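PDB 3LOP: substrate binding periplasmic protein from Ralstonia solanacearum, which probably captures leucine, or a related amino acid, in the periplasm between its two lobes and hands it on for uptake into the cell. Local coordinates for residues S7-L12 and D72-L77; G41-T46 and A299-G304; I139-I144 and D196-F201; D243-Y248 and G346-N351; R266-A271 and K278-S283. One frame throughout, in Å; residues are numbered along the deposited sequence.

Interaction 1 of 5, residues S7-L12 and D72-L77; sequences SVIQSL and DNPVAL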
# COMPACT_ATOMS: atom_id res chain seq x y z
N SER A 7 -19.86 3.31 -11.88
CA SER A 7 -19.02 2.17 -11.54
C SER A 7 -17.55 2.46 -11.35
O SER A 7 -16.98 3.34 -12.01
CB SER A 7 -19.19 1.07 -12.59
OG SER A 7 -20.50 0.53 -12.56
N VAL A 8 -16.94 1.71 -10.44
CA VAL A 8 -15.53 1.80 -10.12
C VAL A 8 -15.04 0.35 -10.08
O VAL A 8 -15.76 -0.53 -9.61
CB VAL A 8 -15.30 2.45 -8.74
CG1 VAL A 8 -13.82 2.45 -8.39
CG2 VAL A 8 -15.84 3.88 -8.75
N ILE A 9 -13.84 0.10 -10.59
CA ILE A 9 -13.33 -1.27 -10.59
C ILE A 9 -12.04 -1.46 -9.80
O ILE A 9 -11.31 -0.51 -9.51
CB ILE A 9 -13.09 -1.79 -12.03
CG1 ILE A 9 -12.07 -0.90 -12.75
CG2 ILE A 9 -14.41 -1.82 -12.80
CD1 ILE A 9 -11.63 -1.46 -14.10
N GLN A 10 -11.78 -2.72 -9.44
CA GLN A 10 -10.58 -3.10 -8.71
C GLN A 10 -10.11 -4.46 -9.19
O GLN A 10 -10.91 -5.36 -9.41
CB GLN A 10 -10.85 -3.24 -7.21
CG GLN A 10 -10.94 -1.97 -6.39
CD GLN A 10 -11.00 -2.29 -4.91
OE1 GLN A 10 -11.78 -3.13 -4.47
NE2 GLN A 10 -10.16 -1.61 -4.12
N SER A 11 -8.80 -4.60 -9.37
CA SER A 11 -8.21 -5.88 -9.73
C SER A 11 -7.17 -6.04 -8.64
O SER A 11 -6.30 -5.19 -8.48
CB SER A 11 -7.51 -5.85 -11.09
OG SER A 11 -6.96 -7.13 -11.38
N LEU A 12 -7.28 -7.11 -7.86
CA LEU A 12 -6.33 -7.33 -6.79
C LEU A 12 -6.34 -8.79 -6.35
O LEU A 12 -7.20 -9.57 -6.77
CB LEU A 12 -6.63 -6.39 -5.61
CG LEU A 12 -8.07 -5.94 -5.37
CD1 LEU A 12 -8.93 -7.15 -5.02
CD2 LEU A 12 -8.12 -4.91 -4.26
N ASP A 72 -17.79 -3.15 -17.58
CA ASP A 72 -18.39 -2.47 -16.44
C ASP A 72 -18.55 -0.95 -16.50
O ASP A 72 -19.01 -0.34 -15.54
CB ASP A 72 -17.63 -2.86 -15.17
CG ASP A 72 -17.73 -4.35 -14.88
OD1 ASP A 72 -18.86 -4.85 -14.77
OD2 ASP A 72 -16.67 -5.01 -14.76
N ASN A 73 -18.17 -0.35 -17.62
CA ASN A 73 -18.28 1.10 -17.79
C ASN A 73 -17.79 1.88 -16.57
O ASN A 73 -18.49 2.76 -16.07
CB ASN A 73 -19.73 1.49 -18.07
CG ASN A 73 -20.33 0.72 -19.23
OD1 ASN A 73 -19.86 0.81 -20.36
ND2 ASN A 73 -21.38 -0.04 -18.95
N PRO A 74 -16.59 1.57 -16.07
CA PRO A 74 -16.07 2.28 -14.90
C PRO A 74 -15.51 3.66 -15.21
O PRO A 74 -15.08 3.93 -16.33
CB PRO A 74 -14.99 1.35 -14.39
CG PRO A 74 -14.41 0.84 -15.66
CD PRO A 74 -15.64 0.52 -16.50
N VAL A 75 -15.51 4.54 -14.21
CA VAL A 75 -14.95 5.87 -14.38
C VAL A 75 -13.53 5.90 -13.84
O VAL A 75 -12.78 6.84 -14.09
CB VAL A 75 -15.79 6.95 -13.65
CG1 VAL A 75 -17.19 7.00 -14.26
CG2 VAL A 75 -15.86 6.65 -12.15
N ALA A 76 -13.16 4.86 -13.10
CA ALA A 76 -11.82 4.78 -12.53
C ALA A 76 -11.51 3.39 -11.97
O ALA A 76 -12.42 2.58 -11.77
CB ALA A 76 -11.65 5.83 -11.43
N LEU A 77 -10.22 3.15 -11.74
CA LEU A 77 -9.70 1.91 -11.19
C LEU A 77 -9.06 2.24 -9.84
O LEU A 77 -8.41 3.27 -9.70
CB LEU A 77 -8.64 1.33 -12.14
CG LEU A 77 -7.77 0.15 -11.68
CD1 LEU A 77 -8.62 -1.11 -11.52
CD2 LEU A 77 -6.69 -0.09 -12.72
O HOH W 1 -19.89 4.37 -14.52
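S7 and I9 make the backbone contacts that join these two parallel strands. V75 N donates to S7 O at 2.9 Å, and two residues on, I9 N donates to A76 O at 3.1 Å. A C-H contact extends the pairing: L77 CA sits 3.4 Å from I9 O.

I9 dominates the side-chain contact. Its CG1 lies between the backbone N and the carbonyl carbon (chi1 60°), where it meets L77 CD1 at 3.7 Å, while the other branch, CG2, rests against P74 CB at 3.6 Å. One isoleucine thus fills the corner made by the proline ring and the leucine, crossing both at a slant. At the strand's start a water bridges the ends, accepting from S7 N and donating to N73 O.

Farther out, helix 58-71 closes over this face through M68 on I9 and V65 on L77. V8 and A76 point to the other face, where L296 of helix 284-303 meets them.

Across the two strands the polar bonds are backbone to backbone and the side chains that meet are largely apolar; the hydroxyls of S7 and S11 are satisfied elsewhere, S7 OG by R48 NE on the neighbouring strand 47-53 and S11 OG by D54 and N64. S11 N and A76 N, however, are buried without a partner, a probable small energetic cost within this core sheet.

Interaction 2 of 5, residues G41-T46 and A299-G304; sequences GINGET and AIRRAG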
# COMPACT_ATOMS: atom_id res chain seq x y z
N GLY A 41 -25.24 8.51 -1.59
CA GLY A 41 -24.41 8.35 -2.77
C GLY A 41 -23.77 9.64 -3.20
O GLY A 41 -23.47 10.48 -2.37
N ILE A 42 -23.55 9.79 -4.50
CA ILE A 42 -22.93 10.99 -5.03
C ILE A 42 -23.91 11.70 -5.95
O ILE A 42 -24.27 11.18 -7.01
CB ILE A 42 -21.65 10.67 -5.81
CG1 ILE A 42 -20.65 9.96 -4.90
CG2 ILE A 42 -21.04 11.95 -6.35
CD1 ILE A 42 -19.36 9.59 -5.59
N ASN A 43 -24.33 12.89 -5.56
CA ASN A 43 -25.27 13.68 -6.34
C ASN A 43 -26.49 12.82 -6.67
O ASN A 43 -27.02 12.85 -7.79
CB ASN A 43 -24.61 14.18 -7.63
CG ASN A 43 -23.41 15.08 -7.36
OD1 ASN A 43 -23.51 16.05 -6.61
ND2 ASN A 43 -22.28 14.78 -7.99
N GLY A 44 -26.93 12.03 -5.69
CA GLY A 44 -28.09 11.17 -5.87
C GLY A 44 -27.84 9.91 -6.67
O GLY A 44 -28.77 9.18 -7.00
N GLU A 45 -26.58 9.64 -6.99
CA GLU A 45 -26.25 8.45 -7.76
C GLU A 45 -25.58 7.37 -6.92
O GLU A 45 -24.78 7.67 -6.03
CB GLU A 45 -25.35 8.83 -8.95
CG GLU A 45 -25.97 9.85 -9.88
CD GLU A 45 -25.14 10.10 -11.12
OE1 GLU A 45 -25.01 9.17 -11.95
OE2 GLU A 45 -24.61 11.22 -11.26
N THR A 46 -25.92 6.12 -7.21
CA THR A 46 -25.36 4.96 -6.50
C THR A 46 -24.00 4.60 -7.07
O THR A 46 -23.82 4.57 -8.29
CB THR A 46 -26.24 3.70 -6.67
OG1 THR A 46 -27.58 3.96 -6.25
CG2 THR A 46 -25.71 2.56 -5.84
N ALA A 299 -13.54 13.22 -6.27
CA ALA A 299 -13.31 13.58 -7.66
C ALA A 299 -14.59 13.33 -8.46
O ALA A 299 -14.97 14.14 -9.30
CB ALA A 299 -12.16 12.76 -8.24
N ILE A 300 -15.26 12.22 -8.19
CA ILE A 300 -16.50 11.91 -8.90
C ILE A 300 -17.55 12.97 -8.59
O ILE A 300 -18.29 13.40 -9.47
CB ILE A 300 -17.02 10.51 -8.50
CG1 ILE A 300 -16.03 9.44 -8.96
CG2 ILE A 300 -18.39 10.27 -9.14
CD1 ILE A 300 -16.39 8.02 -8.56
N ARG A 301 -17.60 13.40 -7.33
CA ARG A 301 -18.55 14.42 -6.91
C ARG A 301 -18.31 15.72 -7.68
O ARG A 301 -19.26 16.34 -8.16
CB ARG A 301 -18.42 14.68 -5.41
CG ARG A 301 -19.49 15.62 -4.86
CD ARG A 301 -19.23 15.96 -3.40
NE ARG A 301 -18.08 16.85 -3.24
CZ ARG A 301 -18.05 18.11 -3.65
NH1 ARG A 301 -19.11 18.64 -4.25
NH2 ARG A 301 -16.96 18.84 -3.47
N ARG A 302 -17.05 16.11 -7.79
CA ARG A 302 -16.69 17.34 -8.50
C ARG A 302 -16.93 17.24 -10.00
O ARG A 302 -17.11 18.26 -10.67
CB ARG A 302 -15.22 17.68 -8.24
CG ARG A 302 -14.90 17.99 -6.78
CD ARG A 302 -13.46 18.43 -6.64
NE ARG A 302 -13.09 18.70 -5.26
CZ ARG A 302 -12.01 19.38 -4.89
NH1 ARG A 302 -11.18 19.86 -5.81
NH2 ARG A 302 -11.76 19.58 -3.61
N ALA A 303 -16.93 16.02 -10.53
CA ALA A 303 -17.13 15.80 -11.95
C ALA A 303 -18.55 16.11 -12.41
O ALA A 303 -18.80 16.26 -13.61
CB ALA A 303 -16.76 14.37 -12.32
N GLY A 304 -19.48 16.19 -11.46
CA GLY A 304 -20.86 16.51 -11.81
C GLY A 304 -21.73 15.31 -12.12
O GLY A 304 -21.25 14.17 -12.13
O HOH W 2 -21.01 13.02 -9.75
O HOH W 3 -22.00 18.18 -4.47
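I300 is the first residue of the helical segment to meet the turn at 41-46. Its CG2 touches I42 CD1 at 3.7 Å, the two isoleucine side chains crossing at about a right angle. I42 reaches it by an extended chain, CD1 being anti to CA (chi2 180°). The carbonyl of I300 is used as well: a water donates to I300 O at 2.8 Å and, in the same position, accepts from N43 ND2.

R301 comes next and is met mostly through its backbone. I42 CG2 packs on R301 CA at 3.6 Å, so the two branches of one isoleucine rest mainly on consecutive residues of the helix. N43 ND2 also donates to R301 O, but weakly, at 3.4 Å. The arginine side chain starts beside I42 CG2 and then leads away; its guanidinium forms a salt bridge with E298, and NH1 donates to a second water 2.9 Å from it, which in turn makes a weak bond to N43 OD1.

G304, with positive phi, is the first residue to leave the helix. Its carbonyl takes the other hydrogen of the first water, at 2.7 Å from G304 O, which places that water among three protein groups.

The turn itself is type I', running from I42 to E45 and closed by bonds in both directions between the backbones of those residues. It presents I42 and N43 together. Chemically the contact divides in two: a small apolar patch, with I300 also touching I6 of strand 6-12, and a hydrated polar rim where one asparagine amide meets the carbonyl-rich C-terminal end of helix 284-303, mostly through water.

Interaction 3 of 5, residues I139-I144 and D196-F201; sequences IGVTRI and DVQAIF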
# COMPACT_ATOMS: atom_id res chain seq x y z
N ILE A 139 21.68 6.73 14.48
CA ILE A 139 21.91 6.11 15.78
C ILE A 139 23.13 5.19 15.79
O ILE A 139 23.35 4.47 16.76
CB ILE A 139 20.68 5.31 16.27
CG1 ILE A 139 20.38 4.15 15.32
CG2 ILE A 139 19.48 6.23 16.40
CD1 ILE A 139 19.29 3.22 15.82
N GLY A 140 23.91 5.21 14.71
CA GLY A 140 25.12 4.41 14.68
C GLY A 140 25.15 3.09 13.94
O GLY A 140 26.19 2.42 13.93
N VAL A 141 24.04 2.69 13.34
CA VAL A 141 24.01 1.42 12.60
C VAL A 141 24.85 1.52 11.33
O VAL A 141 24.75 2.49 10.59
CB VAL A 141 22.56 1.04 12.22
CG1 VAL A 141 22.56 -0.18 11.31
CG2 VAL A 141 21.76 0.76 13.48
N THR A 142 25.67 0.51 11.09
CA THR A 142 26.51 0.49 9.90
C THR A 142 26.38 -0.80 9.09
O THR A 142 26.79 -0.85 7.94
CB THR A 142 27.99 0.68 10.25
OG1 THR A 142 28.40 -0.35 11.16
CG2 THR A 142 28.22 2.04 10.88
N ARG A 143 25.81 -1.83 9.70
CA ARG A 143 25.66 -3.11 9.01
C ARG A 143 24.19 -3.45 8.81
O ARG A 143 23.50 -3.89 9.73
CB ARG A 143 26.36 -4.21 9.81
CG ARG A 143 27.85 -3.93 9.99
CD ARG A 143 28.59 -5.13 10.57
NE ARG A 143 28.24 -5.41 11.96
CZ ARG A 143 28.68 -4.72 13.01
NH1 ARG A 143 29.50 -3.68 12.84
NH2 ARG A 143 28.31 -5.06 14.23
N ILE A 144 23.73 -3.26 7.58
CA ILE A 144 22.34 -3.50 7.23
C ILE A 144 22.16 -4.60 6.19
O ILE A 144 22.88 -4.65 5.19
CB ILE A 144 21.69 -2.20 6.71
CG1 ILE A 144 21.75 -1.13 7.82
CG2 ILE A 144 20.25 -2.44 6.27
CD1 ILE A 144 21.30 0.26 7.38
N ASP A 196 26.46 -10.74 9.57
CA ASP A 196 26.69 -10.00 10.80
C ASP A 196 26.02 -8.63 10.69
O ASP A 196 26.69 -7.60 10.64
CB ASP A 196 28.20 -9.86 11.03
CG ASP A 196 28.53 -9.20 12.34
OD1 ASP A 196 27.81 -9.45 13.33
OD2 ASP A 196 29.52 -8.44 12.39
N VAL A 197 24.70 -8.63 10.67
CA VAL A 197 23.94 -7.39 10.53
C VAL A 197 23.26 -6.89 11.80
O VAL A 197 22.83 -7.68 12.65
CB VAL A 197 22.88 -7.53 9.42
CG1 VAL A 197 23.57 -7.73 8.07
CG2 VAL A 197 21.96 -8.71 9.71
N GLN A 198 23.16 -5.57 11.92
CA GLN A 198 22.53 -4.94 13.08
C GLN A 198 21.06 -4.66 12.81
O GLN A 198 20.27 -4.51 13.74
CB GLN A 198 23.24 -3.62 13.40
CG GLN A 198 24.69 -3.80 13.80
CD GLN A 198 25.50 -2.54 13.60
OE1 GLN A 198 25.44 -1.91 12.55
NE2 GLN A 198 26.27 -2.16 14.62
N ALA A 199 20.70 -4.60 11.54
CA ALA A 199 19.33 -4.33 11.15
C ALA A 199 19.06 -5.00 9.81
O ALA A 199 19.96 -5.15 8.98
CB ALA A 199 19.09 -2.82 11.04
N ILE A 200 17.81 -5.41 9.60
CA ILE A 200 17.41 -6.04 8.35
C ILE A 200 16.16 -5.33 7.86
O ILE A 200 15.16 -5.25 8.57
CB ILE A 200 17.11 -7.54 8.53
CG1 ILE A 200 18.40 -8.29 8.86
CG2 ILE A 200 16.48 -8.09 7.25
CD1 ILE A 200 18.18 -9.75 9.22
N PHE A 201 16.24 -4.82 6.63
CA PHE A 201 15.13 -4.11 6.01
C PHE A 201 14.36 -5.09 5.13
O PHE A 201 14.94 -5.83 4.35
CB PHE A 201 15.68 -2.96 5.17
CG PHE A 201 14.61 -2.10 4.56
CD1 PHE A 201 14.05 -2.45 3.33
CD2 PHE A 201 14.16 -0.96 5.21
CE1 PHE A 201 13.04 -1.66 2.77
CE2 PHE A 201 13.16 -0.17 4.65
CZ PHE A 201 12.60 -0.53 3.43
O HOH W 4 27.98 0.20 13.78
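The loop that leads from helix 125-138 into strand 144-149 lies beside the entry to strand 199-203, and Q198 and R143 carry the contact. Q198 reaches across so that its OE1 accepts two backbone N-H groups, from T142 N at 2.8 Å and R143 N at 2.9 Å; two such donors identify OE1 as the oxygen. The first donor lies in the amide plane and the second is tilted 27° from it. The other end of the amide, NE2, donates to a water that also meets G140 O and T142 OG1.

In return, R143 O accepts from Q198 N at 2.8 Å. The guanidinium of R143 stacks on the Q198 amide, the planes 26° apart, with Q198 CD over its centre. At its edge, NE bonds weakly to D196 O at 3.0 Å. D196 OD2, 3.3 Å from R143 NE, lies well out of the guanidinium plane and contributes by charge.

The V141 and Q198 side chains pass in opposite directions, and V141 CG1 also lies 4.4 Å from A199 CB, beside L136. G140 closes the preceding helix in a Schellman motif, and the I144-A199 bridge begins the parallel pairing typical of the alpha/beta sheet in a periplasmic binding protein lobe.

Interaction 4 of 5, residues D243-Y248 and G346-N351; sequences DAVRGY and GVVGPN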
# COMPACT_ATOMS: atom_id res chain seq x y z
N ASP A 243 6.09 -12.09 19.80
CA ASP A 243 7.43 -12.32 20.34
C ASP A 243 8.52 -11.98 19.32
O ASP A 243 9.59 -11.50 19.69
CB ASP A 243 7.61 -13.78 20.77
CG ASP A 243 6.86 -14.12 22.05
OD1 ASP A 243 6.44 -13.18 22.76
OD2 ASP A 243 6.72 -15.32 22.35
N ALA A 244 8.24 -12.22 18.05
CA ALA A 244 9.21 -11.94 17.00
C ALA A 244 9.04 -10.55 16.41
O ALA A 244 10.00 -9.97 15.90
CB ALA A 244 9.09 -12.99 15.88
N VAL A 245 7.84 -10.01 16.52
CA VAL A 245 7.52 -8.70 15.94
C VAL A 245 7.65 -7.46 16.82
O VAL A 245 7.87 -6.37 16.30
CB VAL A 245 6.11 -8.74 15.30
CG1 VAL A 245 5.76 -7.39 14.70
CG2 VAL A 245 6.07 -9.82 14.22
N ARG A 246 7.50 -7.59 18.14
CA ARG A 246 7.62 -6.39 18.97
C ARG A 246 8.94 -5.68 18.69
O ARG A 246 10.00 -6.31 18.60
CB ARG A 246 7.48 -6.73 20.47
CG ARG A 246 8.45 -7.75 21.03
CD ARG A 246 8.33 -7.83 22.56
NE ARG A 246 6.98 -8.18 23.01
CZ ARG A 246 6.59 -9.42 23.30
NH1 ARG A 246 7.43 -10.44 23.18
NH2 ARG A 246 5.34 -9.65 23.69
N GLY A 247 8.87 -4.36 18.51
CA GLY A 247 10.06 -3.58 18.22
C GLY A 247 10.23 -3.23 16.75
O GLY A 247 11.03 -2.37 16.40
N TYR A 248 9.48 -3.92 15.89
CA TYR A 248 9.52 -3.69 14.45
C TYR A 248 9.30 -2.21 14.13
O TYR A 248 8.36 -1.59 14.64
CB TYR A 248 8.44 -4.54 13.77
CG TYR A 248 8.29 -4.33 12.28
CD1 TYR A 248 9.19 -4.88 11.38
CD2 TYR A 248 7.22 -3.58 11.78
CE1 TYR A 248 9.04 -4.69 10.00
CE2 TYR A 248 7.06 -3.39 10.41
CZ TYR A 248 7.97 -3.95 9.53
OH TYR A 248 7.80 -3.77 8.17
N GLY A 346 7.17 5.00 12.89
CA GLY A 346 6.40 4.34 13.92
C GLY A 346 7.07 3.06 14.37
O GLY A 346 8.06 2.63 13.77
N VAL A 347 6.54 2.46 15.42
CA VAL A 347 7.11 1.23 15.96
C VAL A 347 6.02 0.36 16.59
O VAL A 347 5.00 0.86 17.06
CB VAL A 347 8.18 1.54 17.04
CG1 VAL A 347 7.53 2.26 18.22
CG2 VAL A 347 8.86 0.26 17.49
N VAL A 348 6.24 -0.95 16.59
CA VAL A 348 5.29 -1.87 17.20
C VAL A 348 5.72 -2.01 18.66
O VAL A 348 6.83 -2.46 18.95
CB VAL A 348 5.31 -3.25 16.52
CG1 VAL A 348 4.41 -4.23 17.26
CG2 VAL A 348 4.85 -3.11 15.08
N GLY A 349 4.84 -1.59 19.57
CA GLY A 349 5.13 -1.66 20.99
C GLY A 349 5.20 -3.06 21.57
O GLY A 349 4.86 -4.04 20.89
N PRO A 350 5.62 -3.20 22.84
CA PRO A 350 5.73 -4.50 23.51
C PRO A 350 4.50 -5.39 23.44
O PRO A 350 4.62 -6.61 23.40
CB PRO A 350 6.07 -4.10 24.95
CG PRO A 350 6.86 -2.85 24.77
CD PRO A 350 6.03 -2.11 23.74
N ASN A 351 3.32 -4.78 23.41
CA ASN A 351 2.08 -5.55 23.34
C ASN A 351 1.40 -5.46 21.98
O ASN A 351 0.25 -5.88 21.82
CB ASN A 351 1.13 -5.09 24.44
CG ASN A 351 1.77 -5.15 25.82
OD1 ASN A 351 2.36 -6.17 26.19
ND2 ASN A 351 1.65 -4.07 26.58
O HOH W 5 2.78 -8.68 25.25
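R246 grips the carbonyl of P350 side-on with two nitrogens. NE donates at 2.9 Å to P350 O, in the carbonyl plane and on a lone pair; NH2 donates to the same P350 O at 3.1 Å, nearly along the C=O axis. The acceptor lies within 2° of the guanidinium plane. The third nitrogen, NH1, makes a salt bridge to D243 OD1 at 2.9 Å, three residues back, so the guanidinium is held from both sequence segments. The side chain bends at chi3 (59°), the torsion that sets NE, the atom bonded to P350 O, against CB.

Two backbone bonds lie beside this clamp. G247 N donates to V348 O at 2.8 Å, and V348 N donates to Y248 O at 3.0 Å. G247 O is taken by the side chain of Q224.

Packing is centred on V348. Its CG2 meets Y248 CB at 4.1 Å and lies at the edge of the tyrosine ring, while its CG1 approaches V245 CG1 at 4.3 Å. V347 CG2 leans on the carbonyl oxygens of G247 and Y248. Behind them, L236 of helix 233-240 touches both V245 and Y248.

Residues 245-248 form a type II turn, with G247 at the positive-phi position usual for glycine. It carries the chain from helix 242-245 to the edge strand 249-252, which then runs antiparallel to strand 344-348 in a three-stranded sheet.

Interaction 5 of 5, residues R266-A271 and K278-S283; sequences REFNRA and KDVDLS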
# COMPACT_ATOMS: atom_id res chain seq x y z
N ARG A 266 -12.02 7.24 12.94
CA ARG A 266 -13.36 7.35 13.51
C ARG A 266 -14.41 7.14 12.43
O ARG A 266 -15.40 6.44 12.66
CB ARG A 266 -13.56 8.70 14.21
CG ARG A 266 -12.96 8.70 15.61
CD ARG A 266 -13.40 9.88 16.47
NE ARG A 266 -12.73 11.13 16.12
CZ ARG A 266 -13.27 12.10 15.39
NH1 ARG A 266 -14.50 11.96 14.91
NH2 ARG A 266 -12.59 13.20 15.14
N GLU A 267 -14.20 7.71 11.25
CA GLU A 267 -15.17 7.53 10.18
C GLU A 267 -15.22 6.06 9.74
O GLU A 267 -16.29 5.53 9.43
CB GLU A 267 -14.86 8.42 8.97
CG GLU A 267 -16.03 8.43 7.97
CD GLU A 267 -15.75 9.19 6.68
OE1 GLU A 267 -14.64 9.74 6.52
OE2 GLU A 267 -16.67 9.23 5.82
N PHE A 268 -14.06 5.41 9.71
CA PHE A 268 -13.99 4.01 9.32
C PHE A 268 -14.82 3.17 10.29
O PHE A 268 -15.62 2.34 9.86
CB PHE A 268 -12.53 3.54 9.32
CG PHE A 268 -12.33 2.13 8.82
CD1 PHE A 268 -12.68 1.03 9.60
CD2 PHE A 268 -11.77 1.91 7.56
CE1 PHE A 268 -12.47 -0.27 9.14
CE2 PHE A 268 -11.56 0.61 7.09
CZ PHE A 268 -11.92 -0.48 7.88
N ASN A 269 -14.64 3.40 11.58
CA ASN A 269 -15.39 2.65 12.58
C ASN A 269 -16.88 2.96 12.55
O ASN A 269 -17.71 2.07 12.75
CB ASN A 269 -14.83 2.91 13.99
CG ASN A 269 -13.52 2.18 14.22
OD1 ASN A 269 -13.31 1.09 13.69
ND2 ASN A 269 -12.65 2.77 15.02
N ARG A 270 -17.24 4.22 12.29
CA ARG A 270 -18.65 4.58 12.20
C ARG A 270 -19.25 3.92 10.97
O ARG A 270 -20.38 3.42 11.00
CB ARG A 270 -18.83 6.10 12.13
CG ARG A 270 -18.54 6.87 13.43
CD ARG A 270 -19.28 6.29 14.62
NE ARG A 270 -18.49 5.28 15.32
CZ ARG A 270 -18.98 4.16 15.85
NH1 ARG A 270 -20.27 3.89 15.78
NH2 ARG A 270 -18.17 3.31 16.48
N ALA A 271 -18.50 3.91 9.87
CA ALA A 271 -18.97 3.30 8.63
C ALA A 271 -19.19 1.80 8.82
O ALA A 271 -20.20 1.25 8.39
CB ALA A 271 -17.96 3.55 7.51
N LYS A 278 -19.55 -6.66 9.41
CA LYS A 278 -18.91 -7.43 10.47
C LYS A 278 -17.67 -8.16 9.98
O LYS A 278 -16.73 -8.39 10.75
CB LYS A 278 -19.91 -8.44 11.05
CG LYS A 278 -19.38 -9.20 12.26
CD LYS A 278 -19.03 -8.24 13.39
CE LYS A 278 -18.39 -8.97 14.56
NZ LYS A 278 -19.27 -10.05 15.07
N ASP A 279 -17.65 -8.50 8.70
CA ASP A 279 -16.52 -9.21 8.10
C ASP A 279 -15.29 -8.33 7.88
O ASP A 279 -14.20 -8.84 7.61
CB ASP A 279 -16.95 -9.83 6.77
CG ASP A 279 -17.52 -8.80 5.80
OD1 ASP A 279 -18.53 -8.15 6.15
OD2 ASP A 279 -16.95 -8.64 4.70
N VAL A 280 -15.47 -7.02 7.99
CA VAL A 280 -14.37 -6.08 7.78
C VAL A 280 -13.64 -5.71 9.06
O VAL A 280 -14.24 -5.24 10.02
CB VAL A 280 -14.87 -4.78 7.11
CG1 VAL A 280 -13.70 -3.83 6.87
CG2 VAL A 280 -15.57 -5.10 5.80
N ASP A 281 -12.32 -5.92 9.07
CA ASP A 281 -11.51 -5.59 10.23
C ASP A 281 -10.70 -4.33 9.97
O ASP A 281 -10.21 -4.11 8.87
CB ASP A 281 -10.56 -6.74 10.58
CG ASP A 281 -11.28 -7.95 11.13
OD1 ASP A 281 -12.06 -7.80 12.09
OD2 ASP A 281 -11.06 -9.06 10.60
N LEU A 282 -10.57 -3.49 11.00
CA LEU A 282 -9.79 -2.27 10.89
C LEU A 282 -8.33 -2.67 10.77
O LEU A 282 -7.82 -3.44 11.59
CB LEU A 282 -10.00 -1.41 12.14
CG LEU A 282 -9.15 -0.16 12.32
CD1 LEU A 282 -9.43 0.83 11.19
CD2 LEU A 282 -9.47 0.48 13.67
N SER A 283 -7.65 -2.18 9.73
CA SER A 283 -6.24 -2.49 9.52
C SER A 283 -5.64 -1.41 8.64
O SER A 283 -6.36 -0.62 8.03
CB SER A 283 -6.08 -3.83 8.81
OG SER A 283 -6.53 -3.75 7.46
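F268 and L282 make the main contact, a CH-pi interaction. L282 CD1 sits over one face of the ring, 3.9 Å from its centroid and 23° off the normal, displaced toward the rim, where F268 CD1 is 3.6 Å away. The side chain of F268 leaves the helix toward the 278-283 segment, with CG anti to the backbone N (chi1 -175°).

Apolar packing continues along the ring. V280 CG1 meets F268 CZ at 3.9 Å, and the ring's CE1 lies 3.8 Å from L282 CA. Around them L31 of helix 19-38 and A286 of helix 284-303 also touch F268, while F290 meets its ring with planes about 50° apart.

The amide of N269 meets only a methyl of the other segment: L282 CD2 lies 3.9 Å from N269 OD1, the leucine crossing the asparagine at about a right angle. Polar ties run to other residues: V280 O accepts from R272 NE on the same helix as F268, and S283 is the N-cap of helix 284-303, its OG bonded to A286 N.

Chemically, then, the contact depends on dispersion and shape. One phenylalanine ring is received by a leucine and a valine from the linking chain, and hydrogen bonds from V280 O and S283 OG tie that chain to the helices it joins.

The contacts divide between the two lobes of a periplasmic binding protein. Interactions 1, 2 and 5 belong to one lobe, where interactions 1 and 2, with centres 15 Å apart, touch through V8 and V75 on I300 of helix 284-303. Interaction 5 lies about 22 Å from interaction 1, centre to centre, and leads into that same helix. Interactions 3 and 4, about 17 Å apart between centres, lie in the other lobe, on the opposite side of the chain's centre from 1 and 2. Along the chain, interaction 2 encloses 3 and 5, and 4 also encloses 5. The chain therefore passes repeatedly between lobes, with the bound leucine lying between them.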